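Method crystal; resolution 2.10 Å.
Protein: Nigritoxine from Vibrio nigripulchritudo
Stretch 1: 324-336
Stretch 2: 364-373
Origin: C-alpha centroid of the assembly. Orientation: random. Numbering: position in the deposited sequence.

Stretch 1 324-336: DPLDVISLSLAAI
Stretch 2, residues 364-373: ETGVDIVGSS

The most unusual feature of this contact is Gly366, whose backbone sits at phi/psi 158/-159 where the strand of stretch 2 begins. A CB there would point toward the partner strand, 2.2 Å from Leu333 O by ideal geometry, and would also jam against the carbonyl of Thr365. Glycine is thus required twice over, and its bare CA lies 3.4 Å from Leu333 O in a CA-H...O contact.

From this point strand 366-370 runs antiparallel to strand 328-336, at 157° between their N-to-C directions. The register pairs Ala334 with Gly366, Leu333 with Val367, Ser332 with Asp368, Leu331 with Ile369, Ser330 with Val370, Ile329 with Gly371 and Val328 with Ser372. Odd-numbered residues of stretch 1 carry the ladder. Leu331 N to Ile369 O and Ile369 N to Leu331 O are both 2.8 Å; Leu333 N to Val367 O is 2.8 Å and Val367 N to Leu333 O 3.0 Å. Ile329 N reaches Gly371 O at 2.9 Å, nearly straight at 176°, while the return bond from Gly371 N to Ile329 O stretches to 3.3 Å. Ala335 N extends the pattern to Thr365 O at 2.8 Å.

The two faces follow different rules. Ile329, Leu331, Leu333, Val367 and Ile369 share an apolar one: Leu333 (chi1 m, chi2 t) brings CD1 to 4.0 Å from CD1 of Ile369 (m, t), and Leu331 (t, p) brings CD2 to 4.4 Å from that same CD1. The opposite face, with Ser330, Ser332, Asp368 and Val370, is largely polar. Ser332, chi1 -71°, donates from OG to Asp368 OD1 at 2.6 Å, a short bond across a non-hydrogen-bonded pair whose CA atoms are 4.3 Å apart. Asp368 has chi1 -58°, and a water links its OD2 to Ser330 OG, 2.7 Å from each atom; the water's bond to OD2 is weak.

At Gly371, nearly fully extended at 180/-173, the chain turns a corner. Ser372 (-69/154) then takes the N-cap position of a helix, and Ser373 (-56/-40) is helical. Opposite them, Asp324 to Asp327 form a type I turn, with Pro325 at -45/-40 and Leu326 at -93/-6. It is closed by Asp327 N to Asp324 O at 3.0 Å and braced by Asp324 N to Asp327 OD2 at 2.8 Å. Ser373 (chi1 55°) docks onto this turn, its OG donating to Asp324 O at 2.7 Å and its N to Asp327 O at 2.9 Å, so one residue grips both ends.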

# COMPACT_ATOMS: atom_id res chain seq x y z
N ASP A 324 -19.84 4.52 8.33
CA ASP A 324 -20.46 5.86 8.44
C ASP A 324 -19.64 6.94 7.74
O ASP A 324 -18.42 6.84 7.69
CB ASP A 324 -20.64 6.23 9.91
CG ASP A 324 -21.71 5.40 10.60
OD1 ASP A 324 -22.47 4.68 9.90
OD2 ASP A 324 -21.80 5.46 11.84
N PRO A 325 -20.31 7.97 7.16
CA PRO A 325 -19.62 9.02 6.42
C PRO A 325 -18.36 9.55 7.09
O PRO A 325 -17.36 9.78 6.40
CB PRO A 325 -20.67 10.12 6.32
CG PRO A 325 -21.96 9.36 6.23
CD PRO A 325 -21.78 8.08 7.01
N LEU A 326 -18.39 9.72 8.41
CA LEU A 326 -17.26 10.33 9.13
C LEU A 326 -16.22 9.35 9.70
O LEU A 326 -15.19 9.79 10.22
CB LEU A 326 -17.76 11.27 10.24
CG LEU A 326 -18.62 12.46 9.80
CD1 LEU A 326 -19.21 13.19 11.01
CD2 LEU A 326 -17.83 13.43 8.93
N ASP A 327 -16.48 8.05 9.60
CA ASP A 327 -15.53 7.01 9.99
C ASP A 327 -14.28 7.09 9.14
O ASP A 327 -14.37 7.21 7.91
CB ASP A 327 -16.13 5.61 9.74
CG ASP A 327 -17.15 5.20 10.77
OD1 ASP A 327 -17.10 5.72 11.89
OD2 ASP A 327 -17.99 4.32 10.46
N VAL A 328 -13.12 6.95 9.79
CA VAL A 328 -11.85 6.90 9.08
C VAL A 328 -11.64 5.49 8.55
O VAL A 328 -11.77 4.50 9.28
CB VAL A 328 -10.67 7.36 9.97
CG1 VAL A 328 -9.34 7.10 9.27
CG2 VAL A 328 -10.79 8.86 10.28
N ILE A 329 -11.34 5.38 7.27
CA ILE A 329 -11.16 4.11 6.63
C ILE A 329 -9.83 4.10 5.86
O ILE A 329 -9.30 5.16 5.52
CB ILE A 329 -12.35 3.73 5.70
CG1 ILE A 329 -12.54 4.73 4.58
CG2 ILE A 329 -13.66 3.60 6.50
CD1 ILE A 329 -13.40 4.19 3.44
N SER A 330 -9.30 2.91 5.65
CA SER A 330 -8.16 2.73 4.79
C SER A 330 -8.69 1.97 3.59
O SER A 330 -9.17 0.83 3.73
CB SER A 330 -7.09 1.91 5.50
OG SER A 330 -6.07 1.51 4.59
N LEU A 331 -8.66 2.59 2.42
CA LEU A 331 -8.92 1.85 1.20
C LEU A 331 -7.57 1.34 0.70
O LEU A 331 -6.73 2.11 0.21
CB LEU A 331 -9.64 2.72 0.16
CG LEU A 331 -9.66 2.30 -1.32
CD1 LEU A 331 -10.34 0.96 -1.54
CD2 LEU A 331 -10.35 3.37 -2.13
N SER A 332 -7.37 0.03 0.84
CA SER A 332 -6.12 -0.60 0.43
C SER A 332 -6.22 -1.05 -1.01
O SER A 332 -7.17 -1.70 -1.38
CB SER A 332 -5.82 -1.85 1.28
OG SER A 332 -5.45 -1.49 2.61
N LEU A 333 -5.22 -0.69 -1.81
CA LEU A 333 -5.09 -1.22 -3.14
C LEU A 333 -3.79 -1.98 -3.12
O LEU A 333 -2.70 -1.39 -3.07
CB LEU A 333 -5.10 -0.09 -4.16
CG LEU A 333 -6.38 0.77 -4.15
CD1 LEU A 333 -6.16 2.04 -4.94
CD2 LEU A 333 -7.55 -0.02 -4.73
N ALA A 334 -3.91 -3.31 -3.09
CA ALA A 334 -2.77 -4.19 -2.87
C ALA A 334 -2.57 -5.04 -4.09
O ALA A 334 -3.49 -5.71 -4.54
CB ALA A 334 -3.01 -5.07 -1.66
N ALA A 335 -1.35 -5.02 -4.62
CA ALA A 335 -0.97 -5.92 -5.69
C ALA A 335 -1.08 -7.37 -5.19
O ALA A 335 -0.93 -7.65 -3.98
CB ALA A 335 0.43 -5.63 -6.16
N ILE A 336 -1.36 -8.25 -6.13
CA ILE A 336 -1.56 -9.68 -5.86
C ILE A 336 -0.75 -10.46 -6.91
O ILE A 336 -0.77 -10.10 -8.08
CB ILE A 336 -3.08 -10.03 -5.93
CG1 ILE A 336 -3.86 -9.43 -4.73
CG2 ILE A 336 -3.31 -11.53 -6.03
CD1 ILE A 336 -3.41 -9.89 -3.35
N GLU A 364 5.19 -2.11 0.47
CA GLU A 364 5.95 -2.81 -0.57
C GLU A 364 4.99 -3.41 -1.61
O GLU A 364 5.38 -3.66 -2.76
CB GLU A 364 6.85 -3.91 0.03
CG GLU A 364 7.88 -3.47 1.08
CD GLU A 364 9.09 -2.71 0.52
OE1 GLU A 364 9.12 -2.35 -0.69
OE2 GLU A 364 10.05 -2.45 1.30
N THR A 365 3.74 -3.62 -1.20
CA THR A 365 2.76 -4.32 -2.01
C THR A 365 1.69 -3.42 -2.63
O THR A 365 0.82 -3.90 -3.35
CB THR A 365 2.03 -5.39 -1.18
OG1 THR A 365 1.53 -4.77 0.00
CG2 THR A 365 2.99 -6.55 -0.79
N GLY A 366 1.73 -2.11 -2.36
CA GLY A 366 0.64 -1.26 -2.81
C GLY A 366 0.48 0.05 -2.06
O GLY A 366 1.43 0.53 -1.42
N VAL A 367 -0.72 0.64 -2.14
CA VAL A 367 -0.99 1.88 -1.44
C VAL A 367 -2.29 1.80 -0.64
O VAL A 367 -3.20 1.05 -0.99
CB VAL A 367 -1.05 3.12 -2.37
CG1 VAL A 367 0.19 3.18 -3.25
CG2 VAL A 367 -2.30 3.08 -3.24
N ASP A 368 -2.34 2.56 0.45
CA ASP A 368 -3.58 2.74 1.18
C ASP A 368 -3.99 4.22 1.09
O ASP A 368 -3.17 5.10 1.30
CB ASP A 368 -3.39 2.40 2.65
CG ASP A 368 -2.89 0.97 2.87
OD1 ASP A 368 -3.38 0.00 2.21
OD2 ASP A 368 -2.00 0.80 3.75
N ILE A 369 -5.26 4.46 0.81
CA ILE A 369 -5.82 5.80 0.79
C ILE A 369 -6.65 5.95 2.06
O ILE A 369 -7.62 5.21 2.27
CB ILE A 369 -6.67 6.02 -0.48
CG1 ILE A 369 -5.81 5.76 -1.74
CG2 ILE A 369 -7.26 7.44 -0.48
CD1 ILE A 369 -6.59 5.56 -3.05
N VAL A 370 -6.21 6.85 2.95
CA VAL A 370 -6.81 6.97 4.31
C VAL A 370 -7.49 8.33 4.51
O VAL A 370 -6.89 9.37 4.28
CB VAL A 370 -5.73 6.75 5.40
CG1 VAL A 370 -6.30 6.99 6.81
CG2 VAL A 370 -5.15 5.34 5.29
N GLY A 371 -8.75 8.32 4.92
CA GLY A 371 -9.50 9.52 5.26
C GLY A 371 -10.89 9.07 5.67
O GLY A 371 -11.14 7.88 5.76
N SER A 372 -11.81 10.01 5.88
CA SER A 372 -13.16 9.58 6.20
C SER A 372 -13.77 8.96 4.95
O SER A 372 -13.37 9.30 3.83
CB SER A 372 -14.01 10.75 6.72
OG SER A 372 -14.58 11.46 5.64
N SER A 373 -14.74 8.04 5.12
CA SER A 373 -15.36 7.44 3.94
C SER A 373 -15.93 8.49 2.99
O SER A 373 -15.76 8.39 1.77
CB SER A 373 -16.40 6.38 4.30
OG SER A 373 -17.36 6.88 5.16
O HOH W 1 -3.62 1.64 5.76